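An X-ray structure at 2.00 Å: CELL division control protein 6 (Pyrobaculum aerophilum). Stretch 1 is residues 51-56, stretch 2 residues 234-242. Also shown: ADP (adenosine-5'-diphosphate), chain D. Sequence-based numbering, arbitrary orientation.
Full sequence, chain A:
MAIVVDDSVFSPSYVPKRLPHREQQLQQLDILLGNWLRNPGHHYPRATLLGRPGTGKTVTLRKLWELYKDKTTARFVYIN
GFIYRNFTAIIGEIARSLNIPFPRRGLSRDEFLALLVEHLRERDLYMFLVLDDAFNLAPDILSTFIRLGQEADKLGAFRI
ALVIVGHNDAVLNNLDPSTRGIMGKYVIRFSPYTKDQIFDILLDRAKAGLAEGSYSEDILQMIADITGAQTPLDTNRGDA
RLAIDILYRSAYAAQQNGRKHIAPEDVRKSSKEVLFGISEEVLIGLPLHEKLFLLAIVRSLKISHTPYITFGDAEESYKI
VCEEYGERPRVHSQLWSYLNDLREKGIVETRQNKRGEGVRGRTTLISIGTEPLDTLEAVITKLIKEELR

Stretch 1, residues 51-56: GRPGTG
Stretch 2, residues 234-242: DTNRGDARL

The firmest link between the two stretches is a backbone hydrogen bond: Ala240 N donates to Gly54 O at 2.9 Å, with an N-H...O angle of 159°. Beside it the backbones are at their closest, Gly54 CA lying 4.3 Å from Asp239 CA. Ala240 is the first residue of a helix that runs on past Leu242, and its free amide is turned to the Gly54 carbonyl.

Arg52 supplies the charged contact. Its CA-to-CB bond points toward stretch 2, and chi1 of 61° (p), chi2 of 133°, chi3 of -43° (m) and chi4 of 171° carry the guanidinium over the loop before the helix. Arg52 NH2 lies 3.1 Å from Asp239 OD2 in a salt bridge, but the oxygen sits well out of the guanidinium plane, so the attraction is one of charge and no N-H points at it. Asp239 CB covers one face of the group. Near its plane are two carbonyl oxygens: Arg52 NH1 donates a weak hydrogen bond to Arg237 O (3.2 Å, 158°), while Asn236 O is 3.4 Å from Arg52 NH1. An arginine suits this place because its long chain and planar cation can meet a carboxylate and backbone carbonyls together.

Asp239 (chi1 -177°, t; chi2 -28°) also caps the helix. Its OD1 accepts from Leu242 N at 3.0 Å and, weakly, from Arg241 N at 2.8 Å, satisfying amides that have no helical partner, while OD2 is the oxygen nearest Arg52. The phi/psi of -86/109 at Asp239 leads the chain into the helical angles of Ala240, -72/-26.

Stretch 1 has no regular helix or strand. Arg52 to Thr55 form a type II turn, with Pro53 at -61/134 and Gly54 at 87/13. Thr55 N donates weakly to Arg52 O (3.4 Å), and Thr55 OG1, at chi1 49° (p), reinforces the turn by donating to Arg52 O at 2.7 Å. Glycine is required at 54 twice over: its backbone angles would jam a CB against the preceding carbonyl, and an ideal CB on Gly54 would clash with Asp239 OD1. Gly54 CA itself lies 3.4 Å from Asp239 OD1. Gly238 (90/13) likewise has angles that call for glycine.

Farther out, Asp234 to Arg237 make a type I turn, closed by Arg237 N to Asp234 O at 3.1 Å. Here the contact reaches the exposed, poorly ordered Thr235: Arg52 CB meets Thr235 CG2 at 3.8 Å, and Arg52 CD approaches Thr235 O at 3.4 Å. Thr55 CG2 stands 4.1 Å from Gly238 O. Together the stretches bury 345 Å², with Arg52, Gly54 and Asp239 the most covered residues.

ADP lies against both stretches. Gly54 N donates to ADP O3B at 2.9 Å and Gly56 N to ADP O3A at 3.2 Å, while the small Ala240 CB comes within 3.5 Å of ADP O4'.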

ATOM      1  N   GLY A  51      -6.840  -0.077   8.126  1.00 40.69           N
ATOM      2  CA  GLY A  51      -5.659  -0.737   7.583  1.00 36.43           C
ATOM      3  C   GLY A  51      -4.607   0.323   7.299  1.00 40.43           C
ATOM      4  O   GLY A  51      -4.987   1.484   7.061  1.00 37.57           O
ATOM      5  N   ARG A  52      -3.345  -0.124   7.247  1.00 37.52           N
ATOM      6  CA  ARG A  52      -2.285   0.875   6.987  1.00 41.12           C
ATOM      7  C   ARG A  52      -2.383   1.367   5.533  1.00 41.54           C
ATOM      8  O   ARG A  52      -3.083   0.800   4.691  1.00 40.07           O
ATOM      9  CB  ARG A  52      -0.906   0.252   7.230  1.00 40.50           C
ATOM     10  CG  ARG A  52      -0.553  -0.930   6.343  1.00 52.34           C
ATOM     11  CD  ARG A  52       0.845  -0.828   5.745  1.00 58.66           C
ATOM     12  NE  ARG A  52       1.154   0.525   5.249  1.00 58.32           N
ATOM     13  CZ  ARG A  52       2.347   0.919   4.853  1.00 64.56           C
ATOM     14  NH1 ARG A  52       3.325   0.010   4.917  1.00 79.02           N
ATOM     15  NH2 ARG A  52       2.622   2.136   4.407  1.00 63.85           N
ATOM     16  N   PRO A  53      -1.532   2.320   5.184  1.00 44.97           N
ATOM     17  CA  PRO A  53      -1.497   2.854   3.822  1.00 43.91           C
ATOM     18  C   PRO A  53      -1.154   1.771   2.828  1.00 43.00           C
ATOM     19  O   PRO A  53      -0.348   0.856   3.043  1.00 37.20           O
ATOM     20  CB  PRO A  53      -0.468   3.975   3.861  1.00 44.19           C
ATOM     21  CG  PRO A  53      -0.422   4.381   5.301  1.00 46.08           C
ATOM     22  CD  PRO A  53      -0.639   3.102   6.079  1.00 44.20           C
ATOM     23  N   GLY A  54      -1.940   1.766   1.739  1.00 38.81           N
ATOM     24  CA  GLY A  54      -1.616   0.879   0.636  1.00 36.47           C
ATOM     25  C   GLY A  54      -2.195  -0.516   0.755  1.00 36.09           C
ATOM     26  O   GLY A  54      -1.787  -1.371  -0.043  1.00 33.09           O
ATOM     27  N   THR A  55      -3.120  -0.695   1.687  1.00 33.10           N
ATOM     28  CA  THR A  55      -3.732  -2.022   1.857  1.00 32.12           C
ATOM     29  C   THR A  55      -5.042  -2.119   1.052  1.00 34.85           C
ATOM     30  O   THR A  55      -5.691  -3.160   1.143  1.00 34.30           O
ATOM     31  CB  THR A  55      -4.010  -2.327   3.326  1.00 34.01           C
ATOM     32  OG1 THR A  55      -4.706  -1.261   4.017  1.00 32.92           O
ATOM     33  CG2 THR A  55      -2.661  -2.511   4.063  1.00 42.22           C
ATOM     34  N   GLY A  56      -5.299  -1.241   0.073  1.00 33.19           N
ATOM     35  CA  GLY A  56      -6.478  -1.420  -0.800  1.00 33.16           C
ATOM     36  C   GLY A  56      -7.812  -0.923  -0.239  1.00 35.37           C
ATOM     37  O   GLY A  56      -8.889  -1.307  -0.741  1.00 35.93           O
ATOM     38  N   ASP A 234       3.851  -6.789  10.962  1.00 96.47           N
ATOM     39  CA  ASP A 234       4.851  -6.014  10.241  1.00 95.12           C
ATOM     40  C   ASP A 234       4.173  -4.977   9.355  1.00 93.34           C
ATOM     41  O   ASP A 234       4.315  -4.839   8.141  1.00 93.16           O
ATOM     42  CB  ASP A 234       5.753  -6.981   9.475  1.00 93.96           C
ATOM     43  CG  ASP A 234       6.893  -6.302   8.745  1.00 95.65           C
ATOM     44  OD1 ASP A 234       7.072  -5.075   8.932  1.00 97.65           O
ATOM     45  OD2 ASP A 234       7.599  -7.008   7.992  1.00 94.62           O
ATOM     46  N   THR A 235       3.511  -4.038  10.015  1.00 91.00           N
ATOM     47  CA  THR A 235       2.706  -2.959   9.526  1.00 87.90           C
ATOM     48  C   THR A 235       3.497  -1.811   8.924  1.00 84.29           C
ATOM     49  O   THR A 235       2.877  -0.819   8.522  1.00 84.93           O
ATOM     50  CB  THR A 235       1.828  -2.407  10.681  1.00 94.32           C
ATOM     51  OG1 THR A 235       1.058  -3.480  11.242  1.00 93.35           O
ATOM     52  CG2 THR A 235       0.897  -1.313  10.177  1.00 95.97           C
ATOM     53  N   ASN A 236       4.821  -1.919   8.853  1.00 79.78           N
ATOM     54  CA  ASN A 236       5.606  -0.911   8.143  1.00 76.07           C
ATOM     55  C   ASN A 236       5.890  -1.365   6.713  1.00 69.21           C
ATOM     56  O   ASN A 236       6.461  -0.646   5.906  1.00 67.90           O
ATOM     57  CB  ASN A 236       6.853  -0.501   8.917  1.00 88.90           C
ATOM     58  CG  ASN A 236       6.578   0.633   9.900  1.00 97.30           C
ATOM     59  OD1 ASN A 236       5.736   1.517   9.686  1.00 99.52           O
ATOM     60  ND2 ASN A 236       7.302   0.622  11.016  1.00 99.07           N
ATOM     61  N   ARG A 237       5.434  -2.549   6.354  1.00 63.57           N
ATOM     62  CA  ARG A 237       5.501  -3.116   5.021  1.00 58.34           C
ATOM     63  C   ARG A 237       4.086  -3.514   4.571  1.00 52.81           C
ATOM     64  O   ARG A 237       3.111  -3.201   5.267  1.00 49.89           O
ATOM     65  CB  ARG A 237       6.458  -4.308   4.993  1.00 64.30           C
ATOM     66  CG  ARG A 237       7.841  -3.845   4.537  1.00 76.87           C
ATOM     67  CD  ARG A 237       8.796  -5.009   4.328  1.00 87.16           C
ATOM     68  NE  ARG A 237       9.853  -4.980   5.335  1.00 97.05           N
ATOM     69  CZ  ARG A 237      10.930  -4.208   5.238  1.00101.40           C
ATOM     70  NH1 ARG A 237      11.079  -3.417   4.184  1.00106.00           N
ATOM     71  NH2 ARG A 237      11.865  -4.211   6.177  1.00104.30           N
ATOM     72  N   GLY A 238       3.977  -4.126   3.407  1.00 45.55           N
ATOM     73  CA  GLY A 238       2.709  -4.614   2.899  1.00 47.02           C
ATOM     74  C   GLY A 238       1.957  -3.573   2.063  1.00 42.77           C
ATOM     75  O   GLY A 238       0.736  -3.646   2.003  1.00 41.38           O
ATOM     76  N   ASP A 239       2.608  -2.493   1.679  1.00 39.38           N
ATOM     77  CA  ASP A 239       2.000  -1.388   0.943  1.00 39.32           C
ATOM     78  C   ASP A 239       2.001  -1.608  -0.559  1.00 40.53           C
ATOM     79  O   ASP A 239       3.045  -1.614  -1.231  1.00 35.94           O
ATOM     80  CB  ASP A 239       2.776  -0.117   1.318  1.00 44.69           C
ATOM     81  CG  ASP A 239       2.231   1.154   0.707  1.00 47.44           C
ATOM     82  OD1 ASP A 239       1.618   1.087  -0.389  1.00 41.68           O
ATOM     83  OD2 ASP A 239       2.412   2.219   1.316  1.00 46.19           O
ATOM     84  N   ALA A 240       0.821  -1.852  -1.162  1.00 35.76           N
ATOM     85  CA  ALA A 240       0.736  -2.125  -2.586  1.00 35.62           C
ATOM     86  C   ALA A 240       0.997  -0.889  -3.438  1.00 34.47           C
ATOM     87  O   ALA A 240       1.463  -0.993  -4.583  1.00 34.92           O
ATOM     88  CB  ALA A 240      -0.638  -2.692  -2.940  1.00 34.29           C
ATOM     89  N   ARG A 241       0.736   0.281  -2.897  1.00 35.34           N
ATOM     90  CA  ARG A 241       1.038   1.497  -3.669  1.00 35.86           C
ATOM     91  C   ARG A 241       2.528   1.532  -3.985  1.00 38.47           C
ATOM     92  O   ARG A 241       3.040   1.920  -5.050  1.00 36.85           O
ATOM     93  CB  ARG A 241       0.602   2.724  -2.866  1.00 32.25           C
ATOM     94  CG  ARG A 241       0.702   3.997  -3.705  1.00 41.06           C
ATOM     95  CD  ARG A 241       0.672   5.270  -2.907  1.00 45.69           C
ATOM     96  NE  ARG A 241       1.779   5.432  -1.990  1.00 62.13           N
ATOM     97  CZ  ARG A 241       3.078   5.570  -2.191  1.00 71.06           C
ATOM     98  NH1 ARG A 241       3.667   5.586  -3.386  1.00 65.72           N
ATOM     99  NH2 ARG A 241       3.843   5.700  -1.112  1.00 71.95           N
ATOM    100  N   LEU A 242       3.304   1.385  -2.897  1.00 37.67           N
ATOM    101  CA  LEU A 242       4.774   1.408  -3.019  1.00 33.94           C
ATOM    102  C   LEU A 242       5.237   0.352  -3.981  1.00 34.39           C
ATOM    103  O   LEU A 242       6.124   0.649  -4.779  1.00 37.86           O
ATOM    104  CB  LEU A 242       5.345   1.125  -1.605  1.00 34.42           C
ATOM    105  CG  LEU A 242       6.865   1.055  -1.490  1.00 44.79           C
ATOM    106  CD1 LEU A 242       7.475   2.382  -1.896  1.00 41.17           C
ATOM    107  CD2 LEU A 242       7.228   0.648  -0.035  1.00 41.40           C
TER
HETATM  108  PB  ADP D 398      -5.320   2.502   0.600  1.00 37.26           P
HETATM  109  O1B ADP D 398      -6.524   3.435   0.619  1.00 34.66           O
HETATM  110  O2B ADP D 398      -5.474   1.351   1.420  1.00 39.89           O
HETATM  111  O3B ADP D 398      -4.264   3.384   1.086  1.00 37.48           O
HETATM  112  PA  ADP D 398      -5.263   1.912  -2.178  1.00 36.67           P
HETATM  113  O1A ADP D 398      -6.679   1.529  -2.321  1.00 37.96           O
HETATM  114  O2A ADP D 398      -5.005   3.241  -2.745  1.00 36.56           O
HETATM  115  O3A ADP D 398      -4.832   1.838  -0.707  1.00 37.58           O
HETATM  116  O5' ADP D 398      -4.277   0.883  -2.988  1.00 36.16           O
HETATM  117  C5' ADP D 398      -2.957   1.350  -3.206  1.00 34.33           C
HETATM  118  C4' ADP D 398      -2.599   0.963  -4.655  1.00 34.39           C
HETATM  119  O4' ADP D 398      -2.637  -0.443  -4.754  1.00 34.50           O
HETATM  120  C3' ADP D 398      -3.574   1.470  -5.709  1.00 34.84           C
HETATM  121  O3' ADP D 398      -2.852   1.684  -6.910  1.00 35.06           O
HETATM  122  C2' ADP D 398      -4.528   0.324  -5.750  1.00 37.05           C
HETATM  123  O2' ADP D 398      -5.258   0.266  -6.976  1.00 35.23           O
HETATM  124  C1' ADP D 398      -3.560  -0.865  -5.685  1.00 36.11           C
HETATM  125  N9  ADP D 398      -4.243  -1.941  -5.079  1.00 33.44           N
HETATM  126  C8  ADP D 398      -4.441  -2.110  -3.734  1.00 35.88           C
HETATM  127  N7  ADP D 398      -4.863  -3.291  -3.391  1.00 32.40           N
HETATM  128  C5  ADP D 398      -4.948  -3.947  -4.608  1.00 29.59           C
HETATM  129  C6  ADP D 398      -5.363  -5.246  -4.942  1.00 32.67           C
HETATM  130  N6  ADP D 398      -5.787  -6.092  -4.016  1.00 35.34           N
HETATM  131  N1  ADP D 398      -5.362  -5.598  -6.230  1.00 34.91           N
HETATM  132  C2  ADP D 398      -4.973  -4.718  -7.134  1.00 31.05           C
HETATM  133  N3  ADP D 398      -4.559  -3.464  -6.962  1.00 35.76           N
HETATM  134  C4  ADP D 398      -4.576  -3.141  -5.641  1.00 31.49           C